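Local coordinates for N2152 (Neocallimastix frontalis, PDB 5U22), which probably hydrolyses arabinosyl substrates as a family 39 glycoside hydrolase built from a TIM barrel and a beta sandwich, at residues A[108-113]-A[149-154]; A[75-80]-A[104-109]; A[186-191]-A[210-215]; A[69-74]-A[125-130]. All blocks are in the same frame, centred on the assembly; numbering follows the deposited sequence.

All four contacts lie in the TIM-barrel domain, around the parallel strands and the loops that follow them. Contact 4 runs from the end of strand 66-70 to helix 117-134, and contact 2 is nested inside the loop it closes. Their centres are about 10 Å apart. Contact 2 shares Pro108 and Gly109 with contact 1, with centres about 12 Å apart. Contact 1 touches contact 3, about 17 Å away between centres, through Asp149 and Ser186. Contact 3 comes last along the chain. A bound buffer molecule, BTB, lies close to contacts 1, 2 and 3. These three thus join strand-end loops near what is probably the active-site end of the barrel; contact 4 lies farther out.

Contact 1: residues A[108-113]-A[149-154]; sequences PGWPYR and DVTWKD
Trp110 meets Thr151 with the face of its indole. With CG anti to the backbone N (chi1 -174°), the ring turns its flat side to the methyl group of Thr151. Thr151 CG2 sits 3.4 Å from the centroid of the Trp110 six-membered ring and only 13° off its normal, a close CH-pi contact. Val150 adds a second methyl, with Val150 CG1 3.8 Å from Trp110 CZ2.

Pro111 follows a cis peptide bond and lays CB and CG against the last turn of helix 148-151. Pro111 CB lies 3.6 Å from Thr151 O. Its CG touches the aliphatic part of a lysine, with Pro111 CG 3.9 Å from Lys153 CE.

Tyr112 comes in edge-on. Its CD2 is 3.7 Å from Thr151 OG1, which packs near the ring plane. That hydroxyl is engaged with Glu147 O, Asn146 O and Trp145 NE1. The phenol OH bonds to Asp105 and Asn146. A water lies between two backbone carbonyls, 2.9 Å from Tyr112 O and 2.7 Å from Thr151 O, though other acceptors compete for its protons.

The contact joins the loop after strand 98-102 to the short helix after strand 139-143. Such strand-end loops line the substrate pocket of TIM-barrel glycoside hydrolases, and here a bound BTB molecule lies beside Trp110.

Contact 2: residues A[75-80]-A[104-109]; sequences NGRQQP and ADILPG
Asp105 starts the contact with its backbone. Its carbonyl accepts a nearly straight bond from Gln78 N, with Gln78 N to Asp105 O at 3.0 Å and 165° at the hydrogen. The Asp105 side chain lies against the aliphatic part of the same glutamine, and Asp105 OD2 is 3.5 Å from Gln78 CG. Asp105 OD2 bonds to Tyr45.

Ile106 runs alongside Arg77. Ile106 CG2 is 3.6 Å from Arg77 NH1, and Ile106 O is 3.4 Å from Arg77 CD. A water donates to Ile106 O and accepts a weak bond from Arg77 NH1. That nitrogen also forms a salt bridge with Glu123 of helix 117-134.

Leu107 offers its carbonyl to the Gln78 amide, with Leu107 O 2.9 Å from Gln78 NE2. Pro108 packs its ring on the neighbouring loop, where Pro108 CD lies 3.5 Å from Gly76 O. Gly109 gives the second carbonyl: Gly109 O is 2.9 Å from Gln78 NE2, with 172° at the hydrogen. Its own N donates to a water that in turn donates to Gln78 O.

The bend at chi2 of Gln78 swings the amide in between these two carbonyls. NE2 gives one hydrogen to each, and both acceptors lie in the amide plane. The Leu107 carbonyl is met close to its own plane, that of Gly109 from above. This fixes the rotation of the amide and holds residues 107-109 against the other loop.

Contact 3: residues A[186-191]-A[210-215]; sequences SWYEEN and IAWHEL. With EDO (1,2-ethanediol), chain D.
Tyr188 carries CG anti to its backbone N (chi1 -174°), and Trp212 places CG between its backbone N and carbonyl carbon (chi1 68°). These torsions bring the two rings together. The edge of Tyr188 faces the indole, with CD1 over its centre and Tyr188 CD1 3.6 Å from Trp212 CE2. The pair is edge-to-face, with planes 54° apart. Tyr188 CB adds a CH-pi contact over the five-membered ring. Trp212 NE1 donates to Glu214 OE2 (2.9 Å); that oxygen also bonds to His224. Nearer the pocket, Ser186 O lies 3.3 Å from His213 CB and 3.6 Å from Leu215 CD1. One water bridges Ser186 O and Leu215 N. Another accepts from Tyr188 N and lies within bonding distance of Glu214 OE1. An ethanediol, probably from the crystallisation liquor, accepts from Glu190 N. The contact packs the loop after strand 180-185 onto residues 212-215, the continuation of strand 209-212, within one beta-alpha-beta unit of the TIM barrel.

Contact 4: residues A[69-74]-A[125-130]; sequences APARAG and RSFIND
Arg72 forms a salt bridge with Asp130 in which two nitrogens hold one oxygen. Arg72 NH1 is 2.9 Å and Arg72 NH2 2.8 Å from Asp130 OD2. The oxygen lies near the guanidinium plane. NH1 meets its anti lone pair, while NH2 comes from above the carboxylate plane; the two groups are turned 63° apart. With the Arg72 chain bent at chi2, the guanidinium lies with Phe127 CA over one face, 3.3 Å from Arg72 NH2.

In this beta/alpha barrel, Arg72 sits in the loop after strand 66-70, and Asp130 on helix 117-134, which packs outside the sheet.

The apolar part is a CH-pi contact. Ala71 CB stands 4.0 Å from the centroid of the Phe127 ring, over its centre. Ala71 O also approaches the ring, 3.4 Å from Phe127 CD1. The same phenyl ring packs on Ile101 of strand 98-102 and on Val84 and Ile85 of helix 84-91.

Contact 1: residues A[108-113]-A[149-154]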
loop_
_atom_site.group_PDB
_atom_site.type_symbol
_atom_site.label_atom_id
_atom_site.label_comp_id
_atom_site.label_asym_id
_atom_site.label_seq_id
_atom_site.Cartn_x
_atom_site.Cartn_y
_atom_site.Cartn_z
ATOM N N PRO A 108 -14.419 20.591 -3.467
ATOM C CA PRO A 108 -13.410 21.105 -4.394
ATOM C C PRO A 108 -12.343 21.916 -3.673
ATOM O O PRO A 108 -12.527 22.380 -2.549
ATOM C CB PRO A 108 -14.243 22.016 -5.304
ATOM C CG PRO A 108 -15.202 22.656 -4.311
ATOM C CD PRO A 108 -15.536 21.545 -3.304
ATOM N N GLY A 109 -11.215 22.090 -4.356
ATOM C CA GLY A 109 -10.146 22.956 -3.879
ATOM C C GLY A 109 -9.137 22.223 -3.016
ATOM O O GLY A 109 -9.426 21.206 -2.388
ATOM N N TRP A 110 -7.911 22.743 -3.008
ATOM C CA TRP A 110 -6.883 22.274 -2.080
ATOM C C TRP A 110 -6.167 23.474 -1.463
ATOM O O TRP A 110 -5.479 24.218 -2.170
ATOM C CB TRP A 110 -5.870 21.353 -2.768
ATOM C CG TRP A 110 -4.896 20.740 -1.792
ATOM C CD1 TRP A 110 -3.690 21.249 -1.412
ATOM C CD2 TRP A 110 -5.056 19.509 -1.069
ATOM N NE1 TRP A 110 -3.084 20.414 -0.501
ATOM C CE2 TRP A 110 -3.902 19.339 -0.271
ATOM C CE3 TRP A 110 -6.058 18.534 -1.023
ATOM C CZ2 TRP A 110 -3.719 18.228 0.568
ATOM C CZ3 TRP A 110 -5.881 17.432 -0.178
ATOM C CH2 TRP A 110 -4.716 17.291 0.603
ATOM N N PRO A 111 -6.335 23.681 -0.143
ATOM C CA PRO A 111 -7.143 22.870 0.782
ATOM C C PRO A 111 -8.631 22.866 0.459
ATOM O O PRO A 111 -9.115 23.838 -0.122
ATOM C CB PRO A 111 -6.892 23.534 2.132
ATOM C CG PRO A 111 -5.538 24.186 1.972
ATOM C CD PRO A 111 -5.573 24.715 0.577
ATOM N N TYR A 112 -9.310 21.772 0.816
ATOM C CA TYR A 112 -10.740 21.621 0.552
ATOM C C TYR A 112 -11.517 22.862 0.958
ATOM O O TYR A 112 -11.316 23.418 2.041
ATOM C CB TYR A 112 -11.304 20.415 1.305
ATOM C CG TYR A 112 -10.662 19.106 0.925
ATOM C CD1 TYR A 112 -10.974 18.486 -0.278
ATOM C CD2 TYR A 112 -9.729 18.493 1.761
ATOM C CE1 TYR A 112 -10.379 17.285 -0.637
ATOM C CE2 TYR A 112 -9.133 17.294 1.411
ATOM C CZ TYR A 112 -9.460 16.701 0.206
ATOM O OH TYR A 112 -8.870 15.513 -0.165
ATOM N N ARG A 113 -12.433 23.276 0.096
ATOM C CA ARG A 113 -13.250 24.446 0.391
ATOM C C ARG A 113 -14.440 23.988 1.220
ATOM O O ARG A 113 -15.412 23.446 0.689
ATOM C CB ARG A 113 -13.669 25.140 -0.899
ATOM C CG ARG A 113 -12.514 25.886 -1.540
ATOM C CD ARG A 113 -13.024 26.991 -2.434
ATOM N NE ARG A 113 -13.532 26.442 -3.681
ATOM C CZ ARG A 113 -12.754 26.109 -4.700
ATOM N NH1 ARG A 113 -11.441 26.265 -4.604
ATOM N NH2 ARG A 113 -13.286 25.613 -5.808
ATOM N N ASP A 149 -3.975 17.762 8.725
ATOM C CA ASP A 149 -2.795 18.528 9.104
ATOM C C ASP A 149 -2.320 19.439 7.983
ATOM O O ASP A 149 -1.450 20.285 8.220
ATOM C CB ASP A 149 -1.654 17.594 9.580
ATOM C CG ASP A 149 -1.474 16.338 8.718
ATOM O OD1 ASP A 149 -2.284 16.079 7.808
ATOM O OD2 ASP A 149 -0.498 15.593 8.985
ATOM N N VAL A 150 -2.890 19.299 6.789
ATOM C CA VAL A 150 -2.624 20.183 5.669
ATOM C C VAL A 150 -3.850 21.015 5.310
ATOM O O VAL A 150 -3.722 22.192 4.965
ATOM C CB VAL A 150 -2.134 19.374 4.447
ATOM C CG1 VAL A 150 -1.990 20.266 3.214
ATOM C CG2 VAL A 150 -0.821 18.703 4.750
ATOM N N THR A 151 -5.053 20.437 5.423
ATOM C CA THR A 151 -6.233 21.025 4.795
ATOM C C THR A 151 -7.301 21.535 5.747
ATOM O O THR A 151 -8.174 22.281 5.300
ATOM C CB THR A 151 -6.901 20.019 3.848
ATOM O OG1 THR A 151 -7.310 18.850 4.583
ATOM C CG2 THR A 151 -5.948 19.641 2.749
ATOM N N TRP A 152 -7.285 21.163 7.027
ATOM C CA TRP A 152 -8.304 21.689 7.923
ATOM C C TRP A 152 -7.908 23.075 8.424
ATOM O O TRP A 152 -6.757 23.310 8.793
ATOM C CB TRP A 152 -8.558 20.755 9.109
ATOM C CG TRP A 152 -9.814 21.215 9.789
ATOM C CD1 TRP A 152 -9.906 22.032 10.880
ATOM C CD2 TRP A 152 -11.151 21.001 9.331
ATOM N NE1 TRP A 152 -11.229 22.296 11.159
ATOM C CE2 TRP A 152 -12.013 21.674 10.224
ATOM C CE3 TRP A 152 -11.708 20.283 8.262
ATOM C CZ2 TRP A 152 -13.397 21.642 10.089
ATOM C CZ3 TRP A 152 -13.086 20.257 8.126
ATOM C CH2 TRP A 152 -13.915 20.939 9.029
ATOM N N LYS A 153 -8.875 23.996 8.438
ATOM C CA LYS A 153 -8.648 25.381 8.844
ATOM C C LYS A 153 -9.625 25.744 9.952
ATOM O O LYS A 153 -10.826 25.489 9.824
ATOM C CB LYS A 153 -8.829 26.344 7.664
ATOM C CG LYS A 153 -7.938 26.065 6.458
ATOM C CD LYS A 153 -6.450 26.049 6.827
ATOM C CE LYS A 153 -5.590 25.681 5.613
ATOM N NZ LYS A 153 -4.151 25.522 5.967
ATOM N N ASP A 154 -9.108 26.346 11.032
ATOM C CA ASP A 154 -9.969 26.764 12.142
ATOM C C ASP A 154 -11.094 27.670 11.668
ATOM O O ASP A 154 -12.178 27.688 12.268
ATOM C CB ASP A 154 -9.156 27.499 13.214
ATOM C CG ASP A 154 -8.313 26.569 14.073
ATOM O OD1 ASP A 154 -8.619 25.359 14.150
ATOM O OD2 ASP A 154 -7.344 27.072 14.687
HETATM O O HOH W 1 -10.800 22.783 4.810
#

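Contact 2: residues A[75-80]-A[104-109]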
loop_
_atom_site.group_PDB
_atom_site.type_symbol
_atom_site.label_atom_id
_atom_site.label_comp_id
_atom_site.label_asym_id
_atom_site.label_seq_id
_atom_site.Cartn_x
_atom_site.Cartn_y
_atom_site.Cartn_z
ATOM N N ASN A 75 -18.498 17.463 -11.666
ATOM C CA ASN A 75 -18.786 18.872 -11.439
ATOM C C ASN A 75 -18.829 19.203 -9.956
ATOM O O ASN A 75 -19.588 18.599 -9.193
ATOM C CB ASN A 75 -20.120 19.240 -12.086
ATOM C CG ASN A 75 -20.406 20.719 -11.992
ATOM O OD1 ASN A 75 -19.696 21.525 -12.581
ATOM N ND2 ASN A 75 -21.441 21.084 -11.247
ATOM N N GLY A 76 -18.023 20.177 -9.550
ATOM C CA GLY A 76 -18.047 20.642 -8.182
ATOM C C GLY A 76 -17.304 19.774 -7.194
ATOM O O GLY A 76 -17.310 20.087 -5.995
ATOM N N ARG A 77 -16.672 18.699 -7.653
ATOM C CA ARG A 77 -15.977 17.770 -6.785
ATOM C C ARG A 77 -14.482 18.075 -6.824
ATOM O O ARG A 77 -14.023 18.984 -7.524
ATOM C CB ARG A 77 -16.277 16.330 -7.205
ATOM C CG ARG A 77 -17.751 16.040 -7.438
ATOM C CD ARG A 77 -18.643 16.490 -6.299
ATOM N NE ARG A 77 -19.973 15.903 -6.442
ATOM C CZ ARG A 77 -20.920 15.974 -5.513
ATOM N NH1 ARG A 77 -20.689 16.605 -4.375
ATOM N NH2 ARG A 77 -22.091 15.394 -5.722
ATOM N N GLN A 78 -13.710 17.312 -6.047
ATOM C CA GLN A 78 -12.269 17.530 -6.026
ATOM C C GLN A 78 -11.650 17.295 -7.398
ATOM O O GLN A 78 -10.804 18.075 -7.841
ATOM C CB GLN A 78 -11.604 16.620 -4.994
ATOM C CG GLN A 78 -10.080 16.755 -4.909
ATOM C CD GLN A 78 -9.597 18.068 -4.298
ATOM O OE1 GLN A 78 -8.428 18.413 -4.420
ATOM N NE2 GLN A 78 -10.483 18.788 -3.625
ATOM N N GLN A 79 -12.039 16.223 -8.072
ATOM C CA GLN A 79 -11.465 15.866 -9.359
ATOM C C GLN A 79 -12.564 15.487 -10.342
ATOM O O GLN A 79 -13.687 15.154 -9.942
ATOM C CB GLN A 79 -10.476 14.699 -9.207
ATOM C CG GLN A 79 -9.267 15.005 -8.327
ATOM C CD GLN A 79 -8.340 16.057 -8.931
ATOM O OE1 GLN A 79 -8.408 16.348 -10.126
ATOM N NE2 GLN A 79 -7.458 16.614 -8.107
ATOM N N PRO A 80 -12.267 15.523 -11.645
ATOM C CA PRO A 80 -13.278 15.134 -12.642
ATOM C C PRO A 80 -13.526 13.634 -12.730
ATOM O O PRO A 80 -14.516 13.234 -13.361
ATOM C CB PRO A 80 -12.694 15.661 -13.966
ATOM C CG PRO A 80 -11.236 15.819 -13.709
ATOM C CD PRO A 80 -11.096 16.175 -12.257
ATOM N N ALA A 104 -13.654 13.183 1.676
ATOM C CA ALA A 104 -13.202 14.569 1.543
ATOM C C ALA A 104 -13.334 15.067 0.113
ATOM O O ALA A 104 -13.611 16.251 -0.112
ATOM C CB ALA A 104 -11.747 14.706 2.005
ATOM N N ASP A 105 -13.159 14.188 -0.868
ATOM C CA ASP A 105 -13.121 14.666 -2.246
ATOM C C ASP A 105 -14.506 14.972 -2.808
ATOM O O ASP A 105 -14.620 15.346 -3.981
ATOM C CB ASP A 105 -12.367 13.669 -3.123
ATOM C CG ASP A 105 -10.865 13.849 -3.019
ATOM O OD1 ASP A 105 -10.425 14.471 -2.028
ATOM O OD2 ASP A 105 -10.126 13.423 -3.935
ATOM N N ILE A 106 -15.557 14.836 -1.999
ATOM C CA ILE A 106 -16.817 15.514 -2.299
ATOM C C ILE A 106 -16.572 16.991 -2.565
ATOM O O ILE A 106 -17.267 17.614 -3.384
ATOM C CB ILE A 106 -17.817 15.321 -1.136
ATOM C CG1 ILE A 106 -18.361 13.892 -1.113
ATOM C CG2 ILE A 106 -18.969 16.351 -1.214
ATOM C CD1 ILE A 106 -19.245 13.624 0.073
ATOM N N LEU A 107 -15.594 17.566 -1.903
ATOM C CA LEU A 107 -15.344 19.007 -1.868
ATOM C C LEU A 107 -14.260 19.418 -2.855
ATOM O O LEU A 107 -13.270 18.696 -3.028
ATOM C CB LEU A 107 -14.918 19.442 -0.466
ATOM C CG LEU A 107 -15.923 19.113 0.635
ATOM C CD1 LEU A 107 -15.350 19.557 1.981
ATOM C CD2 LEU A 107 -17.277 19.772 0.354
ATOM N N PRO A 108 -14.419 20.591 -3.467
ATOM C CA PRO A 108 -13.410 21.105 -4.394
ATOM C C PRO A 108 -12.343 21.916 -3.673
ATOM O O PRO A 108 -12.527 22.380 -2.549
ATOM C CB PRO A 108 -14.243 22.016 -5.304
ATOM C CG PRO A 108 -15.202 22.656 -4.311
ATOM C CD PRO A 108 -15.536 21.545 -3.304
ATOM N N GLY A 109 -11.215 22.090 -4.356
ATOM C CA GLY A 109 -10.146 22.956 -3.879
ATOM C C GLY A 109 -9.137 22.223 -3.016
ATOM O O GLY A 109 -9.426 21.206 -2.388
HETATM O O HOH W 2 -19.522 19.006 -3.774
HETATM O O HOH W 3 -10.710 20.697 -6.881
#

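Contact 3: residues A[186-191]-A[210-215]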
loop_
_atom_site.group_PDB
_atom_site.type_symbol
_atom_site.label_atom_id
_atom_site.label_comp_id
_atom_site.label_asym_id
_atom_site.label_seq_id
_atom_site.Cartn_x
_atom_site.Cartn_y
_atom_site.Cartn_z
ATOM N N SER A 186 -1.270 13.705 6.779
ATOM C CA SER A 186 -0.302 13.741 5.685
ATOM C C SER A 186 1.029 13.113 6.087
ATOM O O SER A 186 1.711 12.495 5.256
ATOM C CB SER A 186 -0.075 15.171 5.228
ATOM O OG SER A 186 0.859 15.181 4.174
ATOM N N TRP A 187 1.438 13.295 7.336
ATOM C CA TRP A 187 2.638 12.649 7.838
ATOM C C TRP A 187 2.411 12.248 9.285
ATOM O O TRP A 187 1.599 12.848 9.998
ATOM C CB TRP A 187 3.880 13.549 7.716
ATOM C CG TRP A 187 3.827 14.771 8.588
ATOM C CD1 TRP A 187 4.301 14.896 9.869
ATOM C CD2 TRP A 187 3.262 16.038 8.246
ATOM N NE1 TRP A 187 4.057 16.167 10.344
ATOM C CE2 TRP A 187 3.427 16.889 9.364
ATOM C CE3 TRP A 187 2.634 16.541 7.100
ATOM C CZ2 TRP A 187 2.983 18.211 9.368
ATOM C CZ3 TRP A 187 2.190 17.858 7.104
ATOM C CH2 TRP A 187 2.367 18.677 8.232
ATOM N N TYR A 188 3.133 11.220 9.712
ATOM C CA TYR A 188 3.008 10.741 11.079
ATOM C C TYR A 188 3.848 11.601 12.019
ATOM O O TYR A 188 5.005 11.923 11.722
ATOM C CB TYR A 188 3.440 9.276 11.175
ATOM C CG TYR A 188 3.179 8.706 12.545
ATOM C CD1 TYR A 188 1.992 8.041 12.824
ATOM C CD2 TYR A 188 4.105 8.866 13.569
ATOM C CE1 TYR A 188 1.741 7.531 14.101
ATOM C CE2 TYR A 188 3.870 8.370 14.835
ATOM C CZ TYR A 188 2.685 7.702 15.095
ATOM O OH TYR A 188 2.458 7.213 16.358
ATOM N N GLU A 189 3.269 11.965 13.160
ATOM C CA GLU A 189 4.034 12.541 14.260
ATOM C C GLU A 189 3.376 12.094 15.560
ATOM O O GLU A 189 2.150 12.031 15.645
ATOM C CB GLU A 189 4.109 14.071 14.151
ATOM C CG GLU A 189 5.105 14.712 15.089
ATOM C CD GLU A 189 4.529 14.945 16.469
ATOM O OE1 GLU A 189 3.346 15.356 16.547
ATOM O OE2 GLU A 189 5.251 14.706 17.471
ATOM N N GLU A 190 4.191 11.764 16.563
ATOM C CA GLU A 190 3.657 11.040 17.715
ATOM C C GLU A 190 2.699 11.892 18.543
ATOM O O GLU A 190 1.649 11.400 18.977
ATOM C CB GLU A 190 4.799 10.520 18.573
ATOM C CG GLU A 190 4.343 9.729 19.772
ATOM C CD GLU A 190 5.492 9.030 20.440
ATOM O OE1 GLU A 190 5.955 8.000 19.900
ATOM O OE2 GLU A 190 5.962 9.537 21.476
ATOM N N ASN A 191 3.051 13.157 18.802
ATOM C CA ASN A 191 2.168 14.022 19.587
ATOM C C ASN A 191 0.827 14.211 18.891
ATOM O O ASN A 191 -0.230 14.187 19.537
ATOM C CB ASN A 191 2.826 15.379 19.818
ATOM C CG ASN A 191 3.785 15.385 21.001
ATOM O OD1 ASN A 191 4.025 14.363 21.629
ATOM N ND2 ASN A 191 4.347 16.548 21.296
ATOM N N ILE A 210 -7.050 2.710 11.345
ATOM C CA ILE A 210 -6.223 3.901 11.519
ATOM C C ILE A 210 -5.506 4.190 10.208
ATOM O O ILE A 210 -5.028 3.277 9.528
ATOM C CB ILE A 210 -5.234 3.708 12.685
ATOM C CG1 ILE A 210 -4.639 5.045 13.142
ATOM C CG2 ILE A 210 -4.119 2.725 12.317
ATOM C CD1 ILE A 210 -5.639 5.905 13.924
ATOM N N ALA A 211 -5.438 5.464 9.831
ATOM C CA ALA A 211 -4.908 5.839 8.532
ATOM C C ALA A 211 -3.961 7.020 8.663
ATOM O O ALA A 211 -4.268 8.001 9.349
ATOM C CB ALA A 211 -6.042 6.226 7.562
ATOM N N TRP A 212 -2.822 6.927 7.984
ATOM C CA TRP A 212 -1.991 8.093 7.717
ATOM C C TRP A 212 -1.200 7.829 6.448
ATOM O O TRP A 212 -1.267 6.740 5.867
ATOM C CB TRP A 212 -1.062 8.422 8.891
ATOM C CG TRP A 212 0.046 7.453 9.202
ATOM C CD1 TRP A 212 1.325 7.462 8.689
ATOM C CD2 TRP A 212 0.001 6.374 10.149
ATOM N NE1 TRP A 212 2.060 6.439 9.252
ATOM C CE2 TRP A 212 1.275 5.761 10.150
ATOM C CE3 TRP A 212 -0.997 5.865 10.992
ATOM C CZ2 TRP A 212 1.578 4.651 10.958
ATOM C CZ3 TRP A 212 -0.697 4.778 11.806
ATOM C CH2 TRP A 212 0.586 4.181 11.782
ATOM N N HIS A 213 -0.442 8.836 6.025
ATOM C CA HIS A 213 0.305 8.790 4.779
ATOM C C HIS A 213 1.797 8.719 5.061
ATOM O O HIS A 213 2.280 9.237 6.071
ATOM C CB HIS A 213 -0.018 10.009 3.929
ATOM C CG HIS A 213 -1.461 10.090 3.550
ATOM N ND1 HIS A 213 -2.037 11.228 3.027
ATOM C CD2 HIS A 213 -2.449 9.164 3.626
ATOM C CE1 HIS A 213 -3.317 10.996 2.797
ATOM N NE2 HIS A 213 -3.595 9.755 3.159
ATOM N N GLU A 214 2.526 8.062 4.158
ATOM C CA GLU A 214 3.988 7.961 4.244
ATOM C C GLU A 214 4.550 8.434 2.906
ATOM O O GLU A 214 4.916 7.642 2.031
ATOM C CB GLU A 214 4.447 6.536 4.600
ATOM C CG GLU A 214 4.051 6.075 6.017
ATOM C CD GLU A 214 4.879 6.733 7.126
ATOM O OE1 GLU A 214 5.628 7.708 6.853
ATOM O OE2 GLU A 214 4.778 6.253 8.281
ATOM N N LEU A 215 4.629 9.756 2.763
ATOM C CA LEU A 215 5.055 10.379 1.521
ATOM C C LEU A 215 6.107 11.456 1.773
ATOM O O LEU A 215 6.413 12.231 0.865
ATOM C CB LEU A 215 3.836 10.954 0.778
ATOM C CG LEU A 215 2.799 11.719 1.612
ATOM C CD1 LEU A 215 3.315 13.096 2.091
ATOM C CD2 LEU A 215 1.520 11.879 0.796
HETATM C C1 EDO D . 7.210 9.171 15.955
HETATM O O1 EDO D . 8.161 8.188 15.667
HETATM C C2 EDO D . 7.623 10.437 15.244
HETATM O O2 EDO D . 6.930 11.506 15.874
HETATM O O HOH W 4 4.206 11.504 5.128
HETATM O O HOH W 5 4.959 10.368 7.598
#

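Contact 4: residues A[69-74]-A[125-130]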
loop_
_atom_site.group_PDB
_atom_site.type_symbol
_atom_site.label_atom_id
_atom_site.label_comp_id
_atom_site.label_asym_id
_atom_site.label_seq_id
_atom_site.Cartn_x
_atom_site.Cartn_y
_atom_site.Cartn_z
ATOM N N ALA A 69 -10.449 5.816 -3.682
ATOM C CA ALA A 69 -11.143 6.579 -4.708
ATOM C C ALA A 69 -12.009 7.630 -4.037
ATOM O O ALA A 69 -12.418 7.447 -2.884
ATOM C CB ALA A 69 -12.003 5.668 -5.604
ATOM N N PRO A 70 -12.304 8.731 -4.729
ATOM C CA PRO A 70 -13.161 9.772 -4.154
ATOM C C PRO A 70 -14.611 9.328 -4.064
ATOM O O PRO A 70 -15.123 8.633 -4.942
ATOM C CB PRO A 70 -13.018 10.928 -5.151
ATOM C CG PRO A 70 -12.718 10.219 -6.480
ATOM C CD PRO A 70 -11.789 9.103 -6.063
ATOM N N ALA A 71 -15.295 9.783 -3.005
ATOM C CA ALA A 71 -16.708 9.443 -2.856
ATOM C C ALA A 71 -17.547 10.005 -4.003
ATOM O O ALA A 71 -18.549 9.393 -4.395
ATOM C CB ALA A 71 -17.238 9.945 -1.505
ATOM N N ARG A 72 -17.162 11.166 -4.545
ATOM C CA ARG A 72 -17.817 11.763 -5.700
ATOM C C ARG A 72 -16.760 12.293 -6.658
ATOM O O ARG A 72 -15.655 12.647 -6.248
ATOM C CB ARG A 72 -18.748 12.912 -5.302
ATOM C CG ARG A 72 -19.871 12.520 -4.376
ATOM C CD ARG A 72 -20.876 11.602 -5.060
ATOM N NE ARG A 72 -22.172 11.658 -4.393
ATOM C CZ ARG A 72 -23.185 10.815 -4.596
ATOM N NH1 ARG A 72 -23.083 9.794 -5.437
ATOM N NH2 ARG A 72 -24.324 11.006 -3.945
ATOM N N ALA A 73 -17.107 12.341 -7.939
ATOM C CA ALA A 73 -16.236 12.933 -8.943
ATOM C C ALA A 73 -17.080 13.751 -9.913
ATOM O O ALA A 73 -18.286 13.532 -10.054
ATOM C CB ALA A 73 -15.439 11.862 -9.708
ATOM N N GLY A 74 -16.428 14.674 -10.606
ATOM C CA GLY A 74 -17.143 15.458 -11.597
ATOM C C GLY A 74 -17.403 16.885 -11.171
ATOM O O GLY A 74 -16.632 17.465 -10.402
ATOM N N ARG A 125 -24.955 12.248 3.215
ATOM C CA ARG A 125 -26.197 11.472 3.203
ATOM C C ARG A 125 -26.559 11.033 1.794
ATOM O O ARG A 125 -26.977 9.891 1.578
ATOM C CB ARG A 125 -27.353 12.280 3.787
ATOM C CG ARG A 125 -27.327 12.471 5.275
ATOM C CD ARG A 125 -28.542 13.317 5.684
ATOM N NE ARG A 125 -28.461 13.733 7.074
ATOM C CZ ARG A 125 -28.732 12.930 8.095
ATOM N NH1 ARG A 125 -29.078 11.670 7.872
ATOM N NH2 ARG A 125 -28.650 13.379 9.337
ATOM N N SER A 126 -26.450 11.947 0.828
ATOM C CA SER A 126 -26.720 11.586 -0.559
ATOM C C SER A 126 -25.768 10.498 -1.040
ATOM O O SER A 126 -26.192 9.562 -1.730
ATOM C CB SER A 126 -26.622 12.816 -1.460
ATOM O OG SER A 126 -26.754 12.445 -2.820
ATOM N N PHE A 127 -24.483 10.581 -0.668
ATOM C CA PHE A 127 -23.551 9.539 -1.086
ATOM C C PHE A 127 -23.920 8.196 -0.463
ATOM O O PHE A 127 -23.897 7.160 -1.137
ATOM C CB PHE A 127 -22.107 9.884 -0.728
ATOM C CG PHE A 127 -21.195 8.707 -0.879
ATOM C CD1 PHE A 127 -20.813 8.283 -2.148
ATOM C CD2 PHE A 127 -20.827 7.943 0.223
ATOM C CE1 PHE A 127 -20.028 7.144 -2.306
ATOM C CE2 PHE A 127 -20.043 6.801 0.072
ATOM C CZ PHE A 127 -19.645 6.401 -1.195
ATOM N N ILE A 128 -24.237 8.195 0.837
ATOM C CA ILE A 128 -24.533 6.937 1.524
ATOM C C ILE A 128 -25.789 6.292 0.958
ATOM O O ILE A 128 -25.879 5.065 0.844
ATOM C CB ILE A 128 -24.646 7.174 3.036
ATOM C CG1 ILE A 128 -23.271 7.543 3.588
ATOM C CG2 ILE A 128 -25.151 5.929 3.738
ATOM C CD1 ILE A 128 -22.219 6.482 3.333
ATOM N N ASN A 129 -26.776 7.103 0.592
ATOM C CA ASN A 129 -27.951 6.568 -0.089
ATOM C C ASN A 129 -27.561 5.855 -1.383
ATOM O O ASN A 129 -27.998 4.725 -1.640
ATOM C CB ASN A 129 -28.943 7.690 -0.369
ATOM C CG ASN A 129 -30.107 7.232 -1.221
ATOM O OD1 ASN A 129 -31.014 6.550 -0.737
ATOM N ND2 ASN A 129 -30.096 7.610 -2.498
ATOM N N ASP A 130 -26.731 6.502 -2.212
ATOM C CA ASP A 130 -26.306 5.877 -3.463
ATOM C C ASP A 130 -25.456 4.645 -3.203
ATOM O O ASP A 130 -25.543 3.657 -3.943
ATOM C CB ASP A 130 -25.529 6.873 -4.321
ATOM C CG ASP A 130 -26.390 8.022 -4.809
ATOM O OD1 ASP A 130 -27.634 7.908 -4.740
ATOM O OD2 ASP A 130 -25.828 9.036 -5.271
#